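Local coordinates for protein nitrite transporter NirC (Salmonella enterica subsp. enterica serovar Typhimurium, PDB 4FC4) that carries nitrite across the cytoplasmic membrane in both directions, as a pentameric channel of the formate/nitrite transporter family, at residues N7-N12 / A167-I172; A14-L19 / M85-G90; A144-P149 / T203-S208. All blocks are in the same frame, centred on the assembly; numbering follows the deposited sequence.

Contact 1: N7-N12 / A167-I172; sequences NKCAAN and AIWMAI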
loop_
_atom_site.group_PDB
_atom_site.type_symbol
_atom_site.label_atom_id
_atom_site.label_comp_id
_atom_site.label_asym_id
_atom_site.label_seq_id
_atom_site.Cartn_x
_atom_site.Cartn_y
_atom_site.Cartn_z
ATOM N N ASN B 7 -27.505 12.547 -7.304
ATOM C CA ASN B 7 -28.437 12.883 -6.203
ATOM C C ASN B 7 -27.759 13.124 -4.880
ATOM O O ASN B 7 -28.159 14.030 -4.170
ATOM C CB ASN B 7 -29.564 11.874 -6.048
ATOM C CG ASN B 7 -30.529 11.910 -7.218
ATOM O OD1 ASN B 7 -31.117 10.891 -7.566
ATOM N ND2 ASN B 7 -30.666 13.072 -7.858
ATOM N N LYS B 8 -26.734 12.331 -4.561
ATOM C CA LYS B 8 -25.863 12.627 -3.432
ATOM C C LYS B 8 -25.182 14.005 -3.477
ATOM O O LYS B 8 -25.167 14.719 -2.464
ATOM C CB LYS B 8 -24.836 11.518 -3.258
ATOM C CG LYS B 8 -25.301 10.359 -2.389
ATOM C CD LYS B 8 -24.887 9.005 -2.969
ATOM C CE LYS B 8 -24.239 8.131 -1.909
ATOM N NZ LYS B 8 -23.897 6.848 -2.570
ATOM N N CYS B 9 -24.656 14.405 -4.640
ATOM C CA CYS B 9 -24.074 15.751 -4.781
ATOM C C CYS B 9 -25.087 16.862 -4.612
ATOM O O CYS B 9 -24.833 17.890 -3.982
ATOM C CB CYS B 9 -23.450 15.904 -6.141
ATOM S SG CYS B 9 -22.028 14.847 -6.409
ATOM N N ALA B 10 -26.229 16.643 -5.226
ATOM C CA ALA B 10 -27.373 17.485 -5.097
ATOM C C ALA B 10 -27.915 17.560 -3.634
ATOM O O ALA B 10 -28.348 18.625 -3.202
ATOM C CB ALA B 10 -28.456 16.994 -6.064
ATOM N N ALA B 11 -27.900 16.455 -2.886
ATOM C CA ALA B 11 -28.338 16.512 -1.487
ATOM C C ALA B 11 -27.252 17.262 -0.725
ATOM O O ALA B 11 -27.546 18.103 0.108
ATOM C CB ALA B 11 -28.578 15.140 -0.900
ATOM N N ASN B 12 -25.994 17.021 -1.055
ATOM C CA ASN B 12 -24.936 17.768 -0.413
ATOM C C ASN B 12 -25.041 19.307 -0.642
ATOM O O ASN B 12 -24.752 20.132 0.235
ATOM C CB ASN B 12 -23.624 17.233 -0.900
ATOM C CG ASN B 12 -22.459 17.698 -0.060
ATOM O OD1 ASN B 12 -22.525 17.744 1.168
ATOM N ND2 ASN B 12 -21.386 18.060 -0.722
ATOM N N ALA B 167 -11.481 13.060 -7.768
ATOM C CA ALA B 167 -11.205 12.378 -6.524
ATOM C C ALA B 167 -12.463 12.433 -5.653
ATOM O O ALA B 167 -12.880 11.439 -5.070
ATOM C CB ALA B 167 -10.020 13.035 -5.837
ATOM N N ILE B 168 -13.119 13.585 -5.619
ATOM C CA ILE B 168 -14.311 13.720 -4.781
ATOM C C ILE B 168 -15.433 12.807 -5.240
ATOM O O ILE B 168 -16.064 12.101 -4.432
ATOM C CB ILE B 168 -14.778 15.173 -4.754
ATOM C CG1 ILE B 168 -13.702 16.021 -4.028
ATOM C CG2 ILE B 168 -16.128 15.215 -4.119
ATOM C CD1 ILE B 168 -13.883 17.500 -4.209
ATOM N N TRP B 169 -15.627 12.803 -6.556
ATOM C CA TRP B 169 -16.546 11.943 -7.278
ATOM C C TRP B 169 -16.300 10.486 -6.983
ATOM O O TRP B 169 -17.221 9.764 -6.545
ATOM C CB TRP B 169 -16.348 12.204 -8.762
ATOM C CG TRP B 169 -17.320 11.500 -9.689
ATOM C CD1 TRP B 169 -17.075 10.385 -10.478
ATOM C CD2 TRP B 169 -18.714 11.871 -9.962
ATOM N NE1 TRP B 169 -18.199 10.037 -11.190
ATOM C CE2 TRP B 169 -19.216 10.888 -10.925
ATOM C CE3 TRP B 169 -19.569 12.878 -9.507
ATOM C CZ2 TRP B 169 -20.524 10.923 -11.400
ATOM C CZ3 TRP B 169 -20.876 12.910 -9.985
ATOM C CH2 TRP B 169 -21.352 11.959 -10.913
ATOM N N MET B 170 -15.078 10.023 -7.255
ATOM C CA MET B 170 -14.744 8.605 -7.035
ATOM C C MET B 170 -14.893 8.192 -5.572
ATOM O O MET B 170 -15.292 7.082 -5.274
ATOM C CB MET B 170 -13.350 8.276 -7.545
ATOM C CG MET B 170 -13.160 8.362 -9.051
ATOM S SD MET B 170 -11.471 7.875 -9.442
ATOM C CE MET B 170 -11.673 6.129 -9.494
ATOM N N ALA B 171 -14.529 9.099 -4.662
ATOM C CA ALA B 171 -14.732 8.880 -3.220
ATOM C C ALA B 171 -16.206 8.699 -2.898
ATOM O O ALA B 171 -16.561 7.778 -2.162
ATOM C CB ALA B 171 -14.137 10.014 -2.409
ATOM N N ILE B 172 -17.080 9.512 -3.506
ATOM C CA ILE B 172 -18.513 9.330 -3.269
ATOM C C ILE B 172 -19.016 7.965 -3.725
ATOM O O ILE B 172 -19.910 7.395 -3.087
ATOM C CB ILE B 172 -19.356 10.453 -3.863
ATOM C CG1 ILE B 172 -19.200 11.700 -3.010
ATOM C CG2 ILE B 172 -20.833 10.075 -3.891
ATOM C CD1 ILE B 172 -19.752 12.938 -3.675
#

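Contact 2: A14-L19 / M85-G90; sequences ARIARL and MFLTLG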
loop_
_atom_site.group_PDB
_atom_site.type_symbol
_atom_site.label_atom_id
_atom_site.label_comp_id
_atom_site.label_asym_id
_atom_site.label_seq_id
_atom_site.Cartn_x
_atom_site.Cartn_y
_atom_site.Cartn_z
ATOM N N ALA B 14 -27.792 21.125 -1.146
ATOM C CA ALA B 14 -28.860 21.611 -0.222
ATOM C C ALA B 14 -28.392 21.704 1.232
ATOM O O ALA B 14 -28.743 22.648 1.944
ATOM C CB ALA B 14 -30.185 20.815 -0.338
ATOM N N ARG B 15 -27.573 20.754 1.645
ATOM C CA ARG B 15 -26.991 20.741 2.982
ATOM C C ARG B 15 -26.043 21.893 3.178
ATOM O O ARG B 15 -26.075 22.510 4.243
ATOM C CB ARG B 15 -26.231 19.430 3.249
ATOM C CG ARG B 15 -25.816 19.259 4.705
ATOM C CD ARG B 15 -24.691 18.246 4.890
ATOM N NE ARG B 15 -23.570 18.395 3.956
ATOM C CZ ARG B 15 -22.503 19.196 4.138
ATOM N NH1 ARG B 15 -22.412 19.987 5.203
ATOM N NH2 ARG B 15 -21.532 19.252 3.229
ATOM N N ILE B 16 -25.189 22.147 2.166
ATOM C CA ILE B 16 -24.280 23.294 2.166
ATOM C C ILE B 16 -25.091 24.600 2.260
ATOM O O ILE B 16 -24.820 25.451 3.103
ATOM C CB ILE B 16 -23.377 23.287 0.915
ATOM C CG1 ILE B 16 -22.330 22.165 0.986
ATOM C CG2 ILE B 16 -22.696 24.653 0.700
ATOM C CD1 ILE B 16 -21.712 21.862 -0.366
ATOM N N ALA B 17 -26.120 24.716 1.419
ATOM C CA ALA B 17 -27.048 25.813 1.473
ATOM C C ALA B 17 -27.679 25.986 2.836
ATOM O O ALA B 17 -27.825 27.132 3.292
ATOM C CB ALA B 17 -28.126 25.635 0.433
ATOM N N ARG B 18 -28.062 24.874 3.492
ATOM C CA ARG B 18 -28.752 24.992 4.807
ATOM C C ARG B 18 -27.740 25.473 5.822
ATOM O O ARG B 18 -28.042 26.345 6.654
ATOM C CB ARG B 18 -29.471 23.700 5.277
ATOM C CG ARG B 18 -30.790 23.428 4.544
ATOM C CD ARG B 18 -31.597 22.263 5.113
ATOM N NE ARG B 18 -30.822 21.032 5.059
ATOM C CZ ARG B 18 -30.778 20.203 4.022
ATOM N NH1 ARG B 18 -30.016 19.149 4.094
ATOM N NH2 ARG B 18 -31.503 20.419 2.925
ATOM N N LEU B 19 -26.524 24.944 5.693
ATOM C CA LEU B 19 -25.440 25.325 6.570
ATOM C C LEU B 19 -25.138 26.829 6.461
ATOM O O LEU B 19 -25.047 27.506 7.473
ATOM C CB LEU B 19 -24.210 24.490 6.292
ATOM C CG LEU B 19 -22.996 24.737 7.190
ATOM C CD1 LEU B 19 -23.391 24.370 8.596
ATOM C CD2 LEU B 19 -21.780 23.909 6.735
ATOM N N MET B 85 -18.409 21.881 -8.232
ATOM C CA MET B 85 -19.165 20.689 -8.695
ATOM C C MET B 85 -20.491 20.456 -7.971
ATOM O O MET B 85 -21.520 20.288 -8.635
ATOM C CB MET B 85 -18.338 19.408 -8.628
ATOM C CG MET B 85 -19.023 18.136 -9.137
ATOM S SD MET B 85 -17.845 16.737 -9.006
ATOM C CE MET B 85 -17.895 16.359 -7.258
ATOM N N PHE B 86 -20.480 20.481 -6.636
ATOM C CA PHE B 86 -21.642 20.069 -5.852
ATOM C C PHE B 86 -22.821 20.982 -6.176
ATOM O O PHE B 86 -23.976 20.535 -6.473
ATOM C CB PHE B 86 -21.342 20.116 -4.324
ATOM C CG PHE B 86 -20.456 18.990 -3.806
ATOM C CD1 PHE B 86 -20.792 17.639 -3.997
ATOM C CD2 PHE B 86 -19.279 19.279 -3.086
ATOM C CE1 PHE B 86 -19.971 16.607 -3.492
ATOM C CE2 PHE B 86 -18.455 18.257 -2.586
ATOM C CZ PHE B 86 -18.792 16.926 -2.798
ATOM N N LEU B 87 -22.519 22.280 -6.101
ATOM C CA LEU B 87 -23.518 23.303 -6.299
ATOM C C LEU B 87 -24.069 23.286 -7.715
ATOM O O LEU B 87 -25.241 23.550 -7.917
ATOM C CB LEU B 87 -22.978 24.665 -5.900
ATOM C CG LEU B 87 -22.486 24.754 -4.448
ATOM C CD1 LEU B 87 -22.102 26.185 -4.137
ATOM C CD2 LEU B 87 -23.558 24.322 -3.456
ATOM N N THR B 88 -23.243 22.911 -8.684
ATOM C CA THR B 88 -23.677 22.863 -10.075
ATOM C C THR B 88 -24.771 21.800 -10.205
ATOM O O THR B 88 -25.899 22.097 -10.701
ATOM C CB THR B 88 -22.482 22.562 -11.019
ATOM O OG1 THR B 88 -21.676 23.749 -11.125
ATOM C CG2 THR B 88 -22.957 22.128 -12.405
ATOM N N LEU B 89 -24.433 20.590 -9.745
ATOM C CA LEU B 89 -25.348 19.464 -9.712
ATOM C C LEU B 89 -26.583 19.813 -8.906
ATOM O O LEU B 89 -27.686 19.411 -9.273
ATOM C CB LEU B 89 -24.652 18.182 -9.175
ATOM C CG LEU B 89 -23.609 17.662 -10.179
ATOM C CD1 LEU B 89 -22.784 16.496 -9.666
ATOM C CD2 LEU B 89 -24.303 17.247 -11.469
ATOM N N GLY B 90 -26.420 20.558 -7.816
ATOM C CA GLY B 90 -27.579 21.051 -7.028
ATOM C C GLY B 90 -28.522 21.948 -7.827
ATOM O O GLY B 90 -29.759 21.746 -7.804
#

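Contact 3: A144-P149 / T203-S208; sequences AKTTAP and TLFALS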
loop_
_atom_site.group_PDB
_atom_site.type_symbol
_atom_site.label_atom_id
_atom_site.label_comp_id
_atom_site.label_asym_id
_atom_site.label_seq_id
_atom_site.Cartn_x
_atom_site.Cartn_y
_atom_site.Cartn_z
ATOM N N ALA B 144 7.194 31.971 -9.243
ATOM C CA ALA B 144 6.909 31.444 -10.588
ATOM C C ALA B 144 5.384 31.363 -10.816
ATOM O O ALA B 144 4.886 31.664 -11.916
ATOM C CB ALA B 144 7.644 30.112 -10.883
ATOM N N LYS B 145 4.636 31.030 -9.764
ATOM C CA LYS B 145 3.178 30.917 -9.911
ATOM C C LYS B 145 2.569 32.291 -10.133
ATOM O O LYS B 145 1.561 32.391 -10.834
ATOM C CB LYS B 145 2.520 30.243 -8.729
ATOM C CG LYS B 145 2.668 28.723 -8.680
ATOM C CD LYS B 145 2.378 28.242 -7.266
ATOM C CE LYS B 145 2.352 26.734 -7.131
ATOM N NZ LYS B 145 1.275 26.173 -7.954
ATOM N N THR B 146 3.200 33.335 -9.578
ATOM C CA THR B 146 2.583 34.658 -9.618
ATOM C C THR B 146 2.824 35.429 -10.897
ATOM O O THR B 146 2.046 36.323 -11.237
ATOM C CB THR B 146 3.045 35.573 -8.455
ATOM O OG1 THR B 146 4.454 35.864 -8.589
ATOM C CG2 THR B 146 2.733 34.939 -7.103
ATOM N N THR B 147 3.951 35.162 -11.558
ATOM C CA THR B 147 4.291 35.893 -12.806
ATOM C C THR B 147 3.881 35.126 -14.075
ATOM O O THR B 147 4.053 35.653 -15.153
ATOM C CB THR B 147 5.796 36.206 -12.919
ATOM O OG1 THR B 147 6.499 34.965 -12.994
ATOM C CG2 THR B 147 6.287 36.986 -11.701
ATOM N N ALA B 148 3.388 33.893 -13.927
ATOM C CA ALA B 148 2.871 33.061 -15.021
ATOM C C ALA B 148 1.703 33.721 -15.834
ATOM O O ALA B 148 0.878 34.422 -15.268
ATOM C CB ALA B 148 2.478 31.668 -14.465
ATOM N N PRO B 149 1.602 33.484 -17.161
ATOM C CA PRO B 149 0.447 34.096 -17.913
ATOM C C PRO B 149 -0.977 33.649 -17.484
ATOM O O PRO B 149 -1.191 32.490 -17.085
ATOM C CB PRO B 149 0.710 33.642 -19.376
ATOM C CG PRO B 149 2.172 33.322 -19.426
ATOM C CD PRO B 149 2.450 32.678 -18.071
ATOM N N THR B 203 -2.275 28.838 0.713
ATOM C CA THR B 203 -1.313 28.551 1.772
ATOM C C THR B 203 0.117 28.848 1.263
ATOM O O THR B 203 0.944 29.453 1.945
ATOM C CB THR B 203 -1.418 27.092 2.327
ATOM O OG1 THR B 203 -2.632 26.928 3.082
ATOM C CG2 THR B 203 -0.274 26.823 3.298
ATOM N N LEU B 204 0.427 28.424 0.044
ATOM C CA LEU B 204 1.779 28.623 -0.454
ATOM C C LEU B 204 2.063 30.116 -0.460
ATOM O O LEU B 204 3.144 30.559 -0.012
ATOM C CB LEU B 204 1.937 28.056 -1.849
ATOM C CG LEU B 204 3.358 28.262 -2.337
ATOM C CD1 LEU B 204 4.375 27.454 -1.522
ATOM C CD2 LEU B 204 3.331 27.910 -3.807
ATOM N N PHE B 205 1.093 30.889 -0.962
ATOM C CA PHE B 205 1.296 32.307 -1.073
ATOM C C PHE B 205 1.506 32.960 0.265
ATOM O O PHE B 205 2.283 33.916 0.361
ATOM C CB PHE B 205 0.201 32.988 -1.881
ATOM C CG PHE B 205 0.216 32.622 -3.356
ATOM C CD1 PHE B 205 1.396 32.485 -4.039
ATOM C CD2 PHE B 205 -0.965 32.394 -4.053
ATOM C CE1 PHE B 205 1.406 32.134 -5.386
ATOM C CE2 PHE B 205 -0.962 32.053 -5.402
ATOM C CZ PHE B 205 0.228 31.919 -6.069
ATOM N N ALA B 206 0.878 32.410 1.316
ATOM C CA ALA B 206 0.912 33.059 2.628
ATOM C C ALA B 206 2.280 32.730 3.273
ATOM O O ALA B 206 2.976 33.617 3.838
ATOM C CB ALA B 206 -0.298 32.647 3.477
ATOM N N LEU B 207 2.687 31.480 3.125
ATOM C CA LEU B 207 3.996 31.016 3.561
ATOM C C LEU B 207 5.151 31.820 2.946
ATOM O O LEU B 207 6.057 32.258 3.649
ATOM C CB LEU B 207 4.157 29.551 3.154
ATOM C CG LEU B 207 3.377 28.508 3.944
ATOM C CD1 LEU B 207 3.640 27.163 3.302
ATOM C CD2 LEU B 207 3.747 28.528 5.440
ATOM N N SER B 208 5.144 32.010 1.631
ATOM C CA SER B 208 6.162 32.846 1.055
ATOM C C SER B 208 6.030 34.293 1.564
ATOM O O SER B 208 7.048 34.965 1.865
ATOM C CB SER B 208 6.169 32.777 -0.470
ATOM O OG SER B 208 7.240 33.579 -0.931
#

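Contact 1: N7-N12 / A167-I172
The indole of W169 receives the sulfur of C9 obliquely, neither squarely over a face nor in the plane of the ring. SG lies 5.4 Å from the centroid of the six-membered ring of W169 and 69° off its normal, and the nearest ring atom is CZ3, 4.2 Å from C9 SG. This is a Cys sulfur-aromatic contact with the benzo end of the indole. The same ring system stacks with the ring of Y245, and NE1 is hydrogen-bonded to A75 O of a second subunit; these two hold the indole in place, and C9 merely touches its benzo end. W169 gets there by a detour: its CB leaves the backbone away from segment 7-12, and CG anti to the backbone N (chi1 -174°) lets the far end of the ring swing back toward C9. I172 points its CB toward segment 7-12, and CG1 anti to the carbonyl carbon carries CD1 to 4.0 Å from C9 SG, so the sulfur meets an aliphatic tip as well as the ring. K8 runs past at the more exposed margin, where its CD is 4.3 Å from I172 CG2. Its NZ comes within 4.1 Å of I172 O, too far for a hydrogen bond, although the carbonyl end of the helix could weakly attract the ammonium. The backbones stay well apart, with local axes 11.5 Å from each other at 109°, and the gap is spanned mainly by side chains. The contact joins the N-terminal helix 3-22 to the last turn of transmembrane helix 150-172. Helix 80-93 closes it from one flank, L89 touching C9 and F86 touching I168, while T5 and I6 from the start of helix 3-22 also pack on W169.

Contact 2: A14-L19 / M85-G90
Both branches of I16 reach segment 85-90, and its torsions divide them between two partners. With chi1 at -71°, CG1 lies anti to the carbonyl carbon and CG2 anti to the backbone N; the extended second torsion then carries CD1 forward to F86, while CG2 is left for L87. On the other side L87 sets off obliquely to the contact, but its nearly extended second torsion (chi2 -175°) directs CD1 onward and leaves CD2 to meet I16. The resulting approaches are equal: I16 CD1 is 4.3 Å from F86 CB, and I16 CG2 is 4.3 Å from L87 CD2. The isoleucine therefore straddles two consecutive residues of the facing helix. Its CD1 touches F86 at the root of the side chain and stands oblique to the ring. One face of that ring is instead approached by M85 CE of the same helix, 4.3 Å above the plane and offset toward the rim. This is helix-on-helix apolar packing with no hydrogen bond across. In the aquaporin-like fold of this family the second membrane-spanning element is interrupted, and helix 80-93 is its part after the break that follows helix 67-75; the N-terminal helix 3-22 lies against it here. Beside the apolar packing, R15 NH2 forms a salt bridge with E78 OE2, in the break itself, and a hydrogen bond with N12 OD1. E78 also touches the side chain of I16, so the hydrophobic and ionic attachments of helix 3-22 adjoin. I104 of helix 98-125 packs on both I16 and L87, and I96 packs on L87.

Contact 3: A144-P149 / T203-S208
K145 and T146 press on L204 and F205 in a small, tight apolar patch, whereas the chain from T147 to P149 turns away from segment 203-208. The closest approach is T146 CG2 to F205 CE1, 3.5 Å, with the methyl oblique to the ring. K145 CB sits at the edge of the same ring, near its plane and 3.9 Å from F205 CZ. Further along, the K145 chain crosses L204 at about a right angle, CD lying 3.6 Å from L204 CD2. The backbones remain distant, T146 CA and F205 CA being 9.0 Å apart. With OG1 of T146 between the backbone N and the carbonyl carbon (chi1 66°) and hydrogen-bonded to L143 O, the methyl is left for the ring. The lysine likewise separates its functions: methylenes cover the leucine, then a bend at the last torsion (chi4 -62°) leads NZ to a salt bridge with E196 OE2. On the looser side A144, T147 and P149 are exposed, and P149 is the N-cap of helix 150-172. The contact joins the last turn of helix 137-147 to helix 198-209, the part of the interrupted transmembrane element that follows the break holding E196. I222, N225 and L226 of helix 219-248 pack on F205 as well.

Overall arrangement
Contacts 1 and 2 form one continuous cluster on helix 3-22, their centres about 10 Å apart. F86 of contact 2 bridges to contact 1: its CE1 lies 3.7 Å from I172 CD1 and its CZ 3.4 Å from I168 CG2. In sequence both segments of contact 2 fall between those of contact 1. Contact 3 lies across the subunit, beyond its centre, about 30 Å from either between centres, and its nearest atoms are about 16 Å from contact 1 and 19 Å from contact 2. In the usual topology of this family the first two would face the cytoplasm and the third the periplasm. Helix 150-172 follows directly after segment 144-149 and ends in contact 1.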